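Local coordinates for putative tagatose-6-phosphate ketose/aldose isomerase (Escherichia coli, PDB 3C3J), which is of unestablished function but carries two SIS domains, each an alpha/beta unit built on a five-stranded parallel sheet, at residues Glu17-Arg21 with Leu208-Phe214; Ile70-Leu75 with Met180-Leu184; Arg203-Leu208 with Phe340-Tyr345; Phe281-His285 with His332-Gln338. All coordinates share one frame. Residues are numbered along the deposited sequence.

Interaction 1: residues Glu17-Arg21 with Leu208-Phe214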
loop_
_atom_site.group_PDB
_atom_site.type_symbol
_atom_site.label_atom_id
_atom_site.label_comp_id
_atom_site.label_asym_id
_atom_site.label_seq_id
_atom_site.Cartn_x
_atom_site.Cartn_y
_atom_site.Cartn_z
ATOM N N GLU A 17 -11.579 14.463 -20.911
ATOM C CA GLU A 17 -11.214 13.881 -22.197
ATOM C C GLU A 17 -10.096 14.659 -22.877
ATOM O O GLU A 17 -9.163 14.057 -23.419
ATOM C CB GLU A 17 -12.409 13.766 -23.146
ATOM C CG GLU A 17 -11.984 13.156 -24.467
ATOM C CD GLU A 17 -13.096 13.024 -25.478
ATOM O OE1 GLU A 17 -14.202 13.574 -25.247
ATOM O OE2 GLU A 17 -12.841 12.384 -26.520
ATOM N N GLU A 18 -10.202 15.990 -22.857
ATOM C CA GLU A 18 -9.174 16.865 -23.404
ATOM C C GLU A 18 -7.809 16.585 -22.767
ATOM O O GLU A 18 -6.794 16.516 -23.444
ATOM C CB GLU A 18 -9.562 18.323 -23.171
ATOM C CG GLU A 18 -8.732 19.342 -23.972
ATOM C CD GLU A 18 -7.424 19.770 -23.306
ATOM O OE1 GLU A 18 -7.396 19.887 -22.068
ATOM O OE2 GLU A 18 -6.417 20.001 -24.037
ATOM N N GLU A 19 -7.832 16.415 -21.452
ATOM C CA GLU A 19 -6.640 16.197 -20.651
ATOM C C GLU A 19 -6.042 14.804 -20.889
ATOM O O GLU A 19 -4.820 14.629 -20.900
ATOM C CB GLU A 19 -6.968 16.506 -19.166
ATOM C CG GLU A 19 -7.132 18.049 -19.009
ATOM C CD GLU A 19 -7.964 18.540 -17.850
ATOM O OE1 GLU A 19 -8.425 17.731 -16.985
ATOM O OE2 GLU A 19 -8.145 19.796 -17.825
ATOM N N ILE A 20 -6.892 13.820 -21.104
ATOM C CA ILE A 20 -6.412 12.491 -21.474
ATOM C C ILE A 20 -5.728 12.551 -22.833
ATOM O O ILE A 20 -4.597 12.078 -23.003
ATOM C CB ILE A 20 -7.537 11.441 -21.507
ATOM C CG1 ILE A 20 -8.066 11.180 -20.098
ATOM C CG2 ILE A 20 -7.021 10.142 -22.141
ATOM C CD1 ILE A 20 -9.428 10.466 -20.077
ATOM N N ARG A 21 -6.392 13.172 -23.806
ATOM C CA ARG A 21 -5.880 13.155 -25.178
ATOM C C ARG A 21 -4.594 13.966 -25.388
ATOM O O ARG A 21 -3.814 13.621 -26.273
ATOM C CB ARG A 21 -6.957 13.610 -26.151
ATOM C CG ARG A 21 -8.104 12.640 -26.265
ATOM C CD ARG A 21 -9.078 13.116 -27.317
ATOM N NE ARG A 21 -10.208 12.210 -27.555
ATOM C CZ ARG A 21 -10.139 11.096 -28.284
ATOM N NH1 ARG A 21 -8.991 10.688 -28.782
ATOM N NH2 ARG A 21 -11.226 10.361 -28.485
ATOM N N LEU A 208 -4.746 5.649 -27.856
ATOM C CA LEU A 208 -5.877 6.573 -27.876
ATOM C C LEU A 208 -6.576 6.549 -29.243
ATOM O O LEU A 208 -7.784 6.511 -29.322
ATOM C CB LEU A 208 -5.397 7.981 -27.547
ATOM C CG LEU A 208 -4.915 8.202 -26.106
ATOM C CD1 LEU A 208 -4.487 9.675 -25.917
ATOM C CD2 LEU A 208 -5.974 7.767 -25.066
ATOM N N THR A 209 -5.796 6.564 -30.314
ATOM C CA THR A 209 -6.352 6.444 -31.668
ATOM C C THR A 209 -7.144 5.145 -31.847
ATOM O O THR A 209 -8.248 5.142 -32.432
ATOM C CB THR A 209 -5.246 6.561 -32.722
ATOM O OG1 THR A 209 -4.619 7.849 -32.607
ATOM C CG2 THR A 209 -5.815 6.402 -34.117
ATOM N N SER A 210 -6.614 4.052 -31.315
ATOM C CA SER A 210 -7.279 2.750 -31.398
ATOM C C SER A 210 -8.639 2.710 -30.706
ATOM O O SER A 210 -9.462 1.868 -31.036
ATOM C CB SER A 210 -6.385 1.637 -30.847
ATOM O OG SER A 210 -6.418 1.583 -29.429
ATOM N N LEU A 211 -8.861 3.606 -29.747
ATOM C CA LEU A 211 -10.119 3.696 -29.025
ATOM C C LEU A 211 -11.146 4.616 -29.699
ATOM O O LEU A 211 -12.266 4.765 -29.202
ATOM C CB LEU A 211 -9.857 4.141 -27.572
ATOM C CG LEU A 211 -8.924 3.165 -26.829
ATOM C CD1 LEU A 211 -8.541 3.693 -25.444
ATOM C CD2 LEU A 211 -9.547 1.783 -26.752
ATOM N N GLY A 212 -10.778 5.198 -30.837
ATOM C CA GLY A 212 -11.692 6.072 -31.580
ATOM C C GLY A 212 -12.213 7.232 -30.742
ATOM O O GLY A 212 -11.440 7.854 -30.004
ATOM N N ASP A 213 -13.515 7.512 -30.821
ATOM C CA ASP A 213 -14.122 8.592 -30.018
ATOM C C ASP A 213 -14.520 8.176 -28.589
ATOM O O ASP A 213 -15.226 8.930 -27.893
ATOM C CB ASP A 213 -15.335 9.190 -30.731
ATOM C CG ASP A 213 -16.485 8.210 -30.890
ATOM O OD1 ASP A 213 -16.454 7.062 -30.384
ATOM O OD2 ASP A 213 -17.450 8.608 -31.560
ATOM N N PHE A 214 -14.114 6.958 -28.219
ATOM C CA PHE A 214 -14.224 6.359 -26.891
ATOM C C PHE A 214 -15.629 5.825 -26.592
ATOM O O PHE A 214 -15.856 5.261 -25.525
ATOM C CB PHE A 214 -13.829 7.330 -25.757
ATOM C CG PHE A 214 -12.413 7.895 -25.826
ATOM C CD1 PHE A 214 -11.407 7.302 -26.566
ATOM C CD2 PHE A 214 -12.093 9.006 -25.047
ATOM C CE1 PHE A 214 -10.116 7.846 -26.584
ATOM C CE2 PHE A 214 -10.819 9.535 -25.033
ATOM C CZ PHE A 214 -9.816 8.950 -25.801
HETATM O O HOH W 1 -14.389 11.537 -28.355
HETATM O O HOH W 2 -9.077 8.624 -30.716
#

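Interaction 2: residues Ile70-Leu75 with Met180-Leu184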
loop_
_atom_site.group_PDB
_atom_site.type_symbol
_atom_site.label_atom_id
_atom_site.label_comp_id
_atom_site.label_asym_id
_atom_site.label_seq_id
_atom_site.Cartn_x
_atom_site.Cartn_y
_atom_site.Cartn_z
ATOM N N ILE A 70 4.705 3.670 -8.237
ATOM C CA ILE A 70 5.076 3.076 -9.529
ATOM C C ILE A 70 6.605 3.093 -9.741
ATOM O O ILE A 70 7.175 2.069 -10.157
ATOM C CB ILE A 70 4.357 3.751 -10.688
ATOM C CG1 ILE A 70 2.835 3.600 -10.522
ATOM C CG2 ILE A 70 4.780 3.152 -12.041
ATOM C CD1 ILE A 70 2.015 4.509 -11.404
ATOM N N ILE A 71 7.273 4.208 -9.444
ATOM C CA ILE A 71 8.644 4.410 -9.913
ATOM C C ILE A 71 9.760 4.360 -8.870
ATOM O O ILE A 71 10.912 4.229 -9.274
ATOM C CB ILE A 71 8.798 5.717 -10.752
ATOM C CG1 ILE A 71 8.692 6.988 -9.892
ATOM C CG2 ILE A 71 7.802 5.760 -11.933
ATOM C CD1 ILE A 71 8.924 8.287 -10.715
ATOM N N ALA A 72 9.467 4.520 -7.561
ATOM C CA ALA A 72 10.532 4.589 -6.547
ATOM C C ALA A 72 11.414 3.318 -6.506
ATOM O O ALA A 72 12.650 3.410 -6.499
ATOM C CB ALA A 72 9.955 4.921 -5.169
ATOM N N PRO A 73 10.795 2.127 -6.523
ATOM C CA PRO A 73 11.640 0.928 -6.492
ATOM C C PRO A 73 12.527 0.795 -7.714
ATOM O O PRO A 73 13.706 0.517 -7.569
ATOM C CB PRO A 73 10.629 -0.218 -6.429
ATOM C CG PRO A 73 9.368 0.430 -5.880
ATOM C CD PRO A 73 9.363 1.771 -6.498
ATOM N N TRP A 74 11.969 0.973 -8.902
ATOM C CA TRP A 74 12.786 0.989 -10.118
ATOM C C TRP A 74 13.907 2.022 -10.053
ATOM O O TRP A 74 15.075 1.710 -10.355
ATOM C CB TRP A 74 11.932 1.207 -11.366
ATOM C CG TRP A 74 12.753 1.121 -12.600
ATOM C CD1 TRP A 74 13.171 -0.023 -13.214
ATOM C CD2 TRP A 74 13.322 2.215 -13.342
ATOM N NE1 TRP A 74 13.955 0.292 -14.314
ATOM C CE2 TRP A 74 14.063 1.652 -14.413
ATOM C CE3 TRP A 74 13.285 3.613 -13.202
ATOM C CZ2 TRP A 74 14.745 2.432 -15.351
ATOM C CZ3 TRP A 74 13.952 4.397 -14.153
ATOM C CH2 TRP A 74 14.669 3.804 -15.210
ATOM N N LEU A 75 13.584 3.238 -9.621
ATOM C CA LEU A 75 14.618 4.269 -9.484
ATOM C C LEU A 75 15.728 3.850 -8.492
ATOM O O LEU A 75 16.922 4.078 -8.736
ATOM C CB LEU A 75 14.006 5.608 -9.070
ATOM C CG LEU A 75 13.371 6.445 -10.179
ATOM C CD1 LEU A 75 12.689 7.678 -9.587
ATOM C CD2 LEU A 75 14.402 6.815 -11.254
HETATM N N MSE A 180 5.148 12.112 -13.613
HETATM C CA MSE A 180 5.824 10.838 -13.542
HETATM C C MSE A 180 6.951 10.706 -14.574
HETATM O O MSE A 180 8.061 10.292 -14.245
HETATM C CB MSE A 180 4.838 9.682 -13.702
HETATM C CG MSE A 180 5.506 8.336 -13.525
HETATM SE SE MSE A 180 4.224 6.956 -13.020
HETATM C CE MSE A 180 2.953 7.094 -14.554
ATOM N N ALA A 181 6.646 11.042 -15.822
ATOM C CA ALA A 181 7.633 11.022 -16.912
ATOM C C ALA A 181 8.771 11.987 -16.628
ATOM O O ALA A 181 9.936 11.670 -16.878
ATOM C CB ALA A 181 6.968 11.379 -18.238
ATOM N N SER A 182 8.434 13.158 -16.086
ATOM C CA SER A 182 9.461 14.152 -15.735
ATOM C C SER A 182 10.423 13.628 -14.653
ATOM O O SER A 182 11.643 13.751 -14.793
ATOM C CB SER A 182 8.833 15.477 -15.309
ATOM O OG SER A 182 7.937 15.930 -16.318
ATOM N N CYS A 183 9.872 13.050 -13.592
ATOM C CA CYS A 183 10.686 12.493 -12.515
ATOM C C CYS A 183 11.634 11.402 -13.024
ATOM O O CYS A 183 12.813 11.433 -12.722
ATOM C CB CYS A 183 9.825 11.951 -11.374
ATOM S SG CYS A 183 10.803 11.583 -9.881
ATOM N N LEU A 184 11.122 10.487 -13.843
ATOM C CA LEU A 184 11.950 9.458 -14.455
ATOM C C LEU A 184 13.082 10.098 -15.281
ATOM O O LEU A 184 14.244 9.690 -15.166
ATOM C CB LEU A 184 11.084 8.546 -15.322
ATOM C CG LEU A 184 10.142 7.561 -14.636
ATOM C CD1 LEU A 184 9.176 6.960 -15.695
ATOM C CD2 LEU A 184 10.895 6.421 -13.895
#

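Interaction 3: residues Arg203-Leu208 with Phe340-Tyr345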
loop_
_atom_site.group_PDB
_atom_site.type_symbol
_atom_site.label_atom_id
_atom_site.label_comp_id
_atom_site.label_asym_id
_atom_site.label_seq_id
_atom_site.Cartn_x
_atom_site.Cartn_y
_atom_site.Cartn_z
ATOM N N ARG A 203 3.292 5.277 -28.737
ATOM C CA ARG A 203 2.477 4.123 -28.461
ATOM C C ARG A 203 1.196 4.515 -27.766
ATOM O O ARG A 203 0.149 4.015 -28.103
ATOM C CB ARG A 203 3.244 3.116 -27.630
ATOM C CG ARG A 203 2.649 1.745 -27.657
ATOM C CD ARG A 203 3.410 0.867 -26.688
ATOM N NE ARG A 203 3.322 -0.528 -27.046
ATOM C CZ ARG A 203 3.997 -1.479 -26.421
ATOM N NH1 ARG A 203 4.773 -1.178 -25.387
ATOM N NH2 ARG A 203 3.898 -2.725 -26.824
ATOM N N CYS A 204 1.281 5.452 -26.819
ATOM C CA CYS A 204 0.083 5.919 -26.131
ATOM C C CYS A 204 -0.837 6.709 -27.074
ATOM O O CYS A 204 -2.066 6.588 -26.981
ATOM C CB CYS A 204 0.466 6.712 -24.878
ATOM S SG CYS A 204 1.144 5.615 -23.600
ATOM N N GLN A 205 -0.257 7.463 -28.000
ATOM C CA GLN A 205 -1.053 8.124 -29.058
ATOM C C GLN A 205 -1.761 7.068 -29.917
ATOM O O GLN A 205 -2.928 7.236 -30.253
ATOM C CB GLN A 205 -0.163 9.054 -29.905
ATOM C CG GLN A 205 -0.871 9.855 -31.026
ATOM C CD GLN A 205 -1.719 11.012 -30.495
ATOM O OE1 GLN A 205 -1.846 11.202 -29.283
ATOM N NE2 GLN A 205 -2.327 11.782 -31.410
ATOM N N ALA A 206 -1.070 5.981 -30.253
ATOM C CA ALA A 206 -1.702 4.851 -30.987
ATOM C C ALA A 206 -2.843 4.177 -30.197
ATOM O O ALA A 206 -3.864 3.757 -30.788
ATOM C CB ALA A 206 -0.654 3.817 -31.404
ATOM N N ILE A 207 -2.667 4.066 -28.871
ATOM C CA ILE A 207 -3.689 3.481 -28.018
ATOM C C ILE A 207 -4.931 4.365 -28.079
ATOM O O ILE A 207 -6.033 3.897 -28.369
ATOM C CB ILE A 207 -3.216 3.299 -26.543
ATOM C CG1 ILE A 207 -2.153 2.170 -26.458
ATOM C CG2 ILE A 207 -4.423 2.989 -25.631
ATOM C CD1 ILE A 207 -1.367 2.083 -25.150
ATOM N N LEU A 208 -4.746 5.649 -27.856
ATOM C CA LEU A 208 -5.877 6.573 -27.876
ATOM C C LEU A 208 -6.576 6.549 -29.243
ATOM O O LEU A 208 -7.784 6.511 -29.322
ATOM C CB LEU A 208 -5.397 7.981 -27.547
ATOM C CG LEU A 208 -4.915 8.202 -26.106
ATOM C CD1 LEU A 208 -4.487 9.675 -25.917
ATOM C CD2 LEU A 208 -5.974 7.767 -25.066
ATOM N N PHE A 340 2.468 3.886 -18.402
ATOM C CA PHE A 340 1.812 4.933 -19.213
ATOM C C PHE A 340 0.747 4.346 -20.156
ATOM O O PHE A 340 -0.386 4.835 -20.230
ATOM C CB PHE A 340 2.860 5.732 -19.982
ATOM C CG PHE A 340 3.760 6.533 -19.084
ATOM C CD1 PHE A 340 3.452 7.842 -18.752
ATOM C CD2 PHE A 340 4.910 5.974 -18.561
ATOM C CE1 PHE A 340 4.278 8.559 -17.906
ATOM C CE2 PHE A 340 5.762 6.703 -17.709
ATOM C CZ PHE A 340 5.440 7.979 -17.377
ATOM N N CYS A 341 1.105 3.274 -20.838
ATOM C CA CYS A 341 0.180 2.549 -21.724
ATOM C C CYS A 341 -1.045 2.024 -20.977
ATOM O O CYS A 341 -2.162 2.240 -21.417
ATOM C CB CYS A 341 0.885 1.375 -22.378
ATOM S SG CYS A 341 2.452 1.791 -23.241
ATOM N N PHE A 342 -0.836 1.352 -19.844
ATOM C CA PHE A 342 -1.964 0.806 -19.075
ATOM C C PHE A 342 -2.896 1.915 -18.602
ATOM O O PHE A 342 -4.117 1.773 -18.673
ATOM C CB PHE A 342 -1.477 -0.005 -17.880
ATOM C CG PHE A 342 -0.693 -1.243 -18.257
ATOM C CD1 PHE A 342 -1.239 -2.202 -19.101
ATOM C CD2 PHE A 342 0.579 -1.448 -17.754
ATOM C CE1 PHE A 342 -0.512 -3.347 -19.446
ATOM C CE2 PHE A 342 1.311 -2.586 -18.081
ATOM C CZ PHE A 342 0.759 -3.542 -18.936
ATOM N N LEU A 343 -2.320 3.019 -18.135
ATOM C CA LEU A 343 -3.097 4.147 -17.672
ATOM C C LEU A 343 -4.026 4.737 -18.747
ATOM O O LEU A 343 -5.115 5.183 -18.421
ATOM C CB LEU A 343 -2.181 5.233 -17.063
ATOM C CG LEU A 343 -1.687 4.869 -15.655
ATOM C CD1 LEU A 343 -0.677 5.905 -15.170
ATOM C CD2 LEU A 343 -2.825 4.661 -14.614
HETATM N N MSE A 344 -3.598 4.722 -20.007
HETATM C CA MSE A 344 -4.455 5.187 -21.113
HETATM C C MSE A 344 -5.790 4.442 -21.111
HETATM O O MSE A 344 -6.848 5.079 -21.237
HETATM C CB MSE A 344 -3.767 5.012 -22.483
HETATM C CG MSE A 344 -2.446 5.758 -22.647
HETATM SE SE MSE A 344 -2.594 7.740 -22.376
HETATM C CE MSE A 344 -2.054 7.834 -20.443
ATOM N N TYR A 345 -5.745 3.120 -20.942
ATOM C CA TYR A 345 -6.966 2.311 -20.889
ATOM C C TYR A 345 -7.773 2.610 -19.625
ATOM O O TYR A 345 -8.974 2.817 -19.721
ATOM C CB TYR A 345 -6.677 0.809 -21.013
ATOM C CG TYR A 345 -6.027 0.422 -22.321
ATOM C CD1 TYR A 345 -6.784 0.240 -23.473
ATOM C CD2 TYR A 345 -4.647 0.224 -22.398
ATOM C CE1 TYR A 345 -6.176 -0.096 -24.680
ATOM C CE2 TYR A 345 -4.036 -0.111 -23.582
ATOM C CZ TYR A 345 -4.804 -0.279 -24.720
ATOM O OH TYR A 345 -4.188 -0.622 -25.894
#

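Interaction 4: residues Phe281-His285 with His332-Gln338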
loop_
_atom_site.group_PDB
_atom_site.type_symbol
_atom_site.label_atom_id
_atom_site.label_comp_id
_atom_site.label_asym_id
_atom_site.label_seq_id
_atom_site.Cartn_x
_atom_site.Cartn_y
_atom_site.Cartn_z
ATOM N N PHE A 281 -2.703 -6.071 -15.715
ATOM C CA PHE A 281 -1.615 -5.389 -16.404
ATOM C C PHE A 281 -0.384 -6.333 -16.439
ATOM O O PHE A 281 0.341 -6.470 -15.446
ATOM C CB PHE A 281 -1.219 -4.087 -15.678
ATOM C CG PHE A 281 -2.324 -3.036 -15.557
ATOM C CD1 PHE A 281 -3.426 -2.995 -16.420
ATOM C CD2 PHE A 281 -2.193 -2.025 -14.620
ATOM C CE1 PHE A 281 -4.393 -2.019 -16.285
ATOM C CE2 PHE A 281 -3.133 -1.025 -14.498
ATOM C CZ PHE A 281 -4.231 -1.002 -15.337
ATOM N N VAL A 282 -0.157 -6.989 -17.576
ATOM C CA VAL A 282 0.884 -7.992 -17.674
ATOM C C VAL A 282 2.283 -7.366 -17.817
ATOM O O VAL A 282 2.518 -6.511 -18.678
ATOM C CB VAL A 282 0.589 -8.959 -18.853
ATOM C CG1 VAL A 282 1.694 -10.038 -18.999
ATOM C CG2 VAL A 282 -0.770 -9.600 -18.662
ATOM N N SER A 283 3.210 -7.800 -16.970
ATOM C CA SER A 283 4.582 -7.314 -17.026
ATOM C C SER A 283 5.237 -7.623 -18.365
ATOM O O SER A 283 4.941 -8.638 -18.989
ATOM C CB SER A 283 5.417 -7.895 -15.870
ATOM O OG SER A 283 6.748 -7.409 -15.912
ATOM N N SER A 284 6.120 -6.726 -18.795
ATOM C CA SER A 284 7.022 -6.957 -19.928
ATOM C C SER A 284 8.340 -7.596 -19.501
ATOM O O SER A 284 9.179 -7.951 -20.342
ATOM C CB SER A 284 7.315 -5.630 -20.631
ATOM O OG SER A 284 7.982 -4.742 -19.759
ATOM N N HIS A 285 8.535 -7.715 -18.197
ATOM C CA HIS A 285 9.750 -8.303 -17.682
ATOM C C HIS A 285 9.610 -9.816 -17.786
ATOM O O HIS A 285 8.620 -10.394 -17.334
ATOM C CB HIS A 285 10.053 -7.866 -16.245
ATOM C CG HIS A 285 11.429 -8.238 -15.789
ATOM N ND1 HIS A 285 11.783 -9.535 -15.482
ATOM C CD2 HIS A 285 12.537 -7.485 -15.588
ATOM C CE1 HIS A 285 13.060 -9.566 -15.116
ATOM N NE2 HIS A 285 13.537 -8.335 -15.165
ATOM N N HIS A 332 10.704 -3.062 -27.153
ATOM C CA HIS A 332 10.496 -3.567 -25.780
ATOM C C HIS A 332 10.423 -2.358 -24.855
ATOM O O HIS A 332 11.240 -1.442 -24.975
ATOM C CB HIS A 332 11.642 -4.478 -25.332
ATOM C CG HIS A 332 11.481 -4.991 -23.940
ATOM N ND1 HIS A 332 12.134 -4.430 -22.866
ATOM C CD2 HIS A 332 10.698 -5.973 -23.432
ATOM C CE1 HIS A 332 11.784 -5.062 -21.758
ATOM N NE2 HIS A 332 10.922 -6.010 -22.072
ATOM N N PHE A 333 9.414 -2.340 -23.989
ATOM C CA PHE A 333 9.262 -1.338 -22.946
ATOM C C PHE A 333 9.547 -1.999 -21.596
ATOM O O PHE A 333 9.170 -3.148 -21.359
ATOM C CB PHE A 333 7.813 -0.809 -22.883
ATOM C CG PHE A 333 7.468 0.274 -23.880
ATOM C CD1 PHE A 333 8.149 0.416 -25.085
ATOM C CD2 PHE A 333 6.366 1.112 -23.629
ATOM C CE1 PHE A 333 7.786 1.402 -25.994
ATOM C CE2 PHE A 333 5.978 2.074 -24.533
ATOM C CZ PHE A 333 6.691 2.215 -25.733
ATOM N N ILE A 334 10.166 -1.263 -20.691
ATOM C CA ILE A 334 10.285 -1.696 -19.313
ATOM C C ILE A 334 8.983 -1.338 -18.561
ATOM O O ILE A 334 8.117 -0.626 -19.102
ATOM C CB ILE A 334 11.527 -1.105 -18.630
ATOM C CG1 ILE A 334 11.476 0.423 -18.584
ATOM C CG2 ILE A 334 12.834 -1.590 -19.325
ATOM C CD1 ILE A 334 12.664 1.070 -17.805
ATOM N N ASP A 335 8.807 -1.847 -17.345
ATOM C CA ASP A 335 7.501 -1.706 -16.708
ATOM C C ASP A 335 7.128 -0.266 -16.381
ATOM O O ASP A 335 5.959 0.092 -16.475
ATOM C CB ASP A 335 7.333 -2.634 -15.507
ATOM C CG ASP A 335 6.930 -4.056 -15.909
ATOM O OD1 ASP A 335 6.439 -4.263 -17.053
ATOM O OD2 ASP A 335 7.092 -4.980 -15.074
ATOM N N VAL A 336 8.101 0.570 -16.035
ATOM C CA VAL A 336 7.765 1.969 -15.756
ATOM C C VAL A 336 7.292 2.698 -17.034
ATOM O O VAL A 336 6.507 3.653 -16.945
ATOM C CB VAL A 336 8.904 2.754 -15.043
ATOM C CG1 VAL A 336 9.159 2.200 -13.601
ATOM C CG2 VAL A 336 10.220 2.799 -15.915
ATOM N N GLU A 337 7.784 2.273 -18.205
ATOM C CA GLU A 337 7.277 2.761 -19.500
ATOM C C GLU A 337 5.882 2.247 -19.802
ATOM O O GLU A 337 5.022 3.025 -20.209
ATOM C CB GLU A 337 8.235 2.410 -20.632
ATOM C CG GLU A 337 9.585 3.158 -20.502
ATOM C CD GLU A 337 10.589 2.752 -21.576
ATOM O OE1 GLU A 337 10.599 1.548 -21.918
ATOM O OE2 GLU A 337 11.372 3.625 -22.050
ATOM N N GLN A 338 5.669 0.947 -19.591
ATOM C CA GLN A 338 4.340 0.315 -19.717
ATOM C C GLN A 338 3.227 0.944 -18.887
ATOM O O GLN A 338 2.068 0.913 -19.293
ATOM C CB GLN A 338 4.399 -1.149 -19.269
ATOM C CG GLN A 338 5.061 -2.103 -20.240
ATOM C CD GLN A 338 4.424 -3.487 -20.182
ATOM O OE1 GLN A 338 4.366 -4.151 -19.116
ATOM N NE2 GLN A 338 3.939 -3.926 -21.309
#

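Interaction 1: residues Glu17-Arg21 with Leu208-Phe214
A cation-pi stack joins the short N-terminal helix 15-21 to the turn that ends helix 198-210. The guanidinium of R21 lies flat on the ring of F214, planes 6° apart, with R21 CZ 3.8 Å from the ring centroid. The type II' turn from L211 to F214 carries the ring into place, and G212, with positive phi, is the first residue past the helix to leave helical geometry. One hydrogen bond holds the guanidinium at its edge: R21 NH2 to G212 O (2.9 Å), straight at 168°. One turn back on its own helix, E17 pairs with the guanidinium in a salt bridge, R21 NE to E17 OE2 at 2.8 Å, while the other carboxylate oxygen of E17 goes to T12. Apolar packing is modest: I20 CG2 meets L208 CD2 at 3.9 Å. Water 1 links E17 OE2 to D213 O; water 2 accepts from R21 NH1 (2.8 Å) and donates to L208 O (2.8 Å) and G212 O (2.6 Å).

Interaction 2: residues Ile70-Leu75 with Met180-Leu184
Helices 63-79 and 174-187 run side by side here, the short segments 12° from parallel with axes 10.9 Å apart. Both belong to the first SIS domain and sit on the same face of its parallel sheet, where I71 and C183 each touch L58 of strand 55-59. The first helix is kinked: P73 has no N-H to give, and W74 N is also without a bond to the turn before. No hydrogen bond crosses the interface, so the wide gap is filled by apolar side chains alone. I71 stands in the middle, its CD1 3.8 Å from C183 CB and its CG2 3.8 Å from M180 CG. L184 reaches across to three residues of the other helix, I71, W74 and L75, while L75 CD1 comes to 4.3 Å from C183 SG. W74, stacked on H78 within its own helix, offers CZ3 to L184 CD2 at 3.7 Å. Away from this partner, P73 packs on D97 of the second subunit. M180 is modelled as selenomethionine, and its SE rests 3.7 Å from I70 CD1.

Interaction 3: residues Arg203-Leu208 with Phe340-Tyr345
I207 is the residue to start from. It points from helix 198-210 toward helix 335-356 and gives up more surface than any other residue of the pair. Its CD1 lies 3.6 Å from C341 CB, and its CG2 sits over the face of the Y345 ring, 3.7 Å from the centroid and 24° off the normal: a CH-pi contact. The same methyl is 3.8 Å from M344 CB. M344, a selenomethionine, comes next. Its side chain lies between the first helix's L208 and C204, with SE 4.3 Å from L208 CD2 and CG 3.7 Å from C204 SG; W27 of helix 23-49 touches both M344 and C204. C204 marks the closest backbone approach, with its CA 5.5 Å from that of C341. The small side chains allow this: C204 SG reaches C341 N at 3.6 Å. C204 SG stands 4.1 Å from C341 SG, too far for a disulfide. R203 brings CD to 3.7 Å from C341 SG; its NE bonds to P328 O and its guanidinium makes a cation-pi contact with F333. With axes 9.5 Å apart and crossing at -19°, this is near-parallel helix packing without a hydrogen bond across it, in which C204 SG rests against the backbone of 340-341, joining the helix between the two sheets in sequence to the long helix of the second SIS domain.

Interaction 4: residues Phe281-His285 with His332-Gln338
A loop at the C-terminal end of strand 276-281, in the middle of the second SIS domain's parallel sheet, is tied here to the N-terminus of helix 335-356. Going along 332-338, H332 comes first: its NE2 donates to S284 O (3.1 Å, 166°), with the oxygen near the plane of the imidazole. Next, F333 uses its backbone, accepting a short bond from S284 OG at its O (2.6 Å), while its ring turns away to a cation-pi contact with R203. I334 is the N-cap; its side chain is apolar, and I334 N donates to E337 OE1 (3.1 Å), three residues on. D335, the first helical residue, grips both serines. Its OD2 accepts from S283 OG at 2.6 Å and its OD1 from S284 N at 3.0 Å (169°). S283 OG also accepts from H285 N at 2.9 Å, an ST turn. E337 faces elsewhere, in a salt bridge with R331. One turn on from I334, Q338 returns to the loop and packs against S284, with Q338 CD 3.6 Å from S284 CB.

How the interactions relate
Helix 335-356 threads the set together. Its first turn and the residues leading into it take part in interaction 4, the following turns make interaction 3, and farther along L351 and M352 touch E17 and F214 of interaction 1. Interactions 1 and 3, centres 9 Å apart, share L208 on helix 198-210. Interactions 3 and 4 are about 13 Å apart between centres and meet where F342 stacks on F281. Interaction 2, in the first SIS domain, reaches the same helix from another side: F340 CZ lies 3.6 Å from A181 N, and V336 CG1 3.7 Å from W74 CB. So the long helix bridges both domains, while interactions 1 and 2, centres about 25 Å apart, do not touch.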